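Local structure of carbonic anhydrase (Coccomyxa sp. PA, 3UCK) at the interface of chains A and B. The protein catalyses, as a zinc-dependent beta-class carbonic anhydrase, the reversible hydration of carbon dioxide to hydrogencarbonate and a proton. Numbering follows the deposited sequence. Chains: chain A/B, Carbonic anhydrase.

The interface of chains A and B. Residues chain A 167, 172, 219-221; chain B 115-117, 134.
The imidazole of B:His116 turns its CD2-NE2 side onto one face of the A:Phe221 ring, edge to face with the planes 68° apart; its CD2 comes within 3.6 Å of CE2, toward the rim of the phenyl. One face of the imidazole carries the CD methylene of its own neighbour, B:Pro117, and water 2 sits at its edge, in plane. Water 1 lies likewise in plane at the edge of the B:Arg134 guanidinium. This two-fold symmetric interface joins two subunits of a beta-class carbonic anhydrase; the loop 115-117 of chain B packs against the end of helix 216-220 of chain A. With CG anti to the backbone N (chi1 -174°), B:His116 reaches across to A:Gln172, where water 2 links NE2 to the amide oxygen OE1, 2.9 Å from the former and 2.8 Å from the latter. The phenyl face and this water together hold the CD2-NE2 side of the imidazole. The CB of A:Cys220 packs 3.6 Å from NE2 of B:His116. B:Pro117 packs beside it, its CD 3.7 Å from CA of A:Cys220 and its CG 3.8 Å from CD2 of A:His219. NH2 of B:Arg134 donates a 3.1 Å hydrogen bond to the carbonyl O of A:His219; NH2 lies in the carbonyl plane, on a lone pair of the oxygen, whereas that oxygen sits 17° out of the guanidinium plane. Through water 1 the other terminal nitrogen, NH1, connects to the carbonyl O of B:Trp115, 2.8 Å from that water, so the arginine holds both the helix end of chain A and the backbone of its own loop.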
# COMPACT_ATOMS: atom_id res chain seq x y z
N ALA A 167 5.77 -10.25 -15.23
CA ALA A 167 6.41 -8.95 -15.45
C ALA A 167 6.92 -8.45 -14.17
O ALA A 167 7.51 -7.41 -14.14
CB ALA A 167 5.46 -7.97 -16.03
N GLN A 172 11.17 -11.58 -13.15
CA GLN A 172 12.07 -11.10 -14.16
C GLN A 172 13.50 -11.23 -13.71
O GLN A 172 14.34 -11.60 -14.53
CB GLN A 172 11.77 -9.69 -14.57
CG GLN A 172 10.57 -9.56 -15.51
CD GLN A 172 10.84 -10.17 -16.91
OE1 GLN A 172 11.81 -9.79 -17.62
NE2 GLN A 172 10.01 -11.15 -17.28
N HIS A 219 7.06 -4.66 -23.14
CA HIS A 219 6.99 -4.21 -21.76
C HIS A 219 8.39 -4.18 -21.14
O HIS A 219 8.79 -3.20 -20.52
CB HIS A 219 6.07 -5.11 -20.95
CG HIS A 219 5.92 -4.67 -19.52
ND1 HIS A 219 5.18 -3.57 -19.15
CD2 HIS A 219 6.46 -5.16 -18.38
CE1 HIS A 219 5.25 -3.42 -17.84
NE2 HIS A 219 6.02 -4.38 -17.35
N CYS A 220 9.15 -5.25 -21.36
CA CYS A 220 10.48 -5.34 -20.74
C CYS A 220 11.48 -4.46 -21.39
O CYS A 220 12.28 -3.82 -20.71
CB CYS A 220 10.94 -6.76 -20.67
SG CYS A 220 9.96 -7.61 -19.43
N PHE A 221 11.41 -4.38 -22.72
CA PHE A 221 12.35 -3.59 -23.51
C PHE A 221 11.59 -2.53 -24.30
O PHE A 221 11.37 -2.66 -25.52
CB PHE A 221 13.21 -4.51 -24.40
CG PHE A 221 13.96 -5.59 -23.62
CD1 PHE A 221 13.42 -6.87 -23.48
CD2 PHE A 221 15.19 -5.29 -23.00
CE1 PHE A 221 14.06 -7.85 -22.75
CE2 PHE A 221 15.90 -6.27 -22.29
CZ PHE A 221 15.33 -7.58 -22.17
N TRP B 115 13.70 2.07 -17.97
CA TRP B 115 14.01 0.93 -17.11
C TRP B 115 13.43 -0.40 -17.52
O TRP B 115 12.36 -0.50 -18.16
CB TRP B 115 13.66 1.19 -15.67
CG TRP B 115 14.33 2.34 -15.10
CD1 TRP B 115 15.16 3.21 -15.74
CD2 TRP B 115 14.19 2.82 -13.76
NE1 TRP B 115 15.59 4.17 -14.86
CE2 TRP B 115 15.02 3.96 -13.64
CE3 TRP B 115 13.47 2.38 -12.63
CZ2 TRP B 115 15.13 4.70 -12.45
CZ3 TRP B 115 13.59 3.10 -11.43
CH2 TRP B 115 14.42 4.25 -11.35
N HIS B 116 14.15 -1.44 -17.14
CA HIS B 116 13.69 -2.78 -17.33
C HIS B 116 12.99 -3.12 -16.03
O HIS B 116 13.52 -2.80 -14.95
CB HIS B 116 14.89 -3.71 -17.54
CG HIS B 116 14.49 -5.10 -17.89
ND1 HIS B 116 13.97 -5.96 -16.95
CD2 HIS B 116 14.46 -5.75 -19.06
CE1 HIS B 116 13.66 -7.11 -17.54
NE2 HIS B 116 13.97 -7.01 -18.82
N PRO B 117 11.81 -3.70 -16.10
CA PRO B 117 11.03 -3.97 -14.93
C PRO B 117 11.82 -4.63 -13.85
O PRO B 117 11.37 -4.66 -12.75
CB PRO B 117 10.00 -4.96 -15.43
CG PRO B 117 9.88 -4.69 -16.80
CD PRO B 117 11.18 -4.26 -17.30
N ARG B 134 2.15 4.09 -20.48
CA ARG B 134 3.02 3.85 -21.62
C ARG B 134 2.58 2.65 -22.47
O ARG B 134 2.43 2.77 -23.66
CB ARG B 134 4.41 3.58 -21.08
CG ARG B 134 5.57 3.52 -22.10
CD ARG B 134 6.66 2.79 -21.43
NE ARG B 134 6.37 1.37 -21.33
CZ ARG B 134 7.21 0.50 -20.78
NH1 ARG B 134 8.38 0.96 -20.30
NH2 ARG B 134 6.92 -0.80 -20.77
O HOH W 1 10.28 -1.40 -19.82
O HOH W 2 13.22 -9.55 -20.06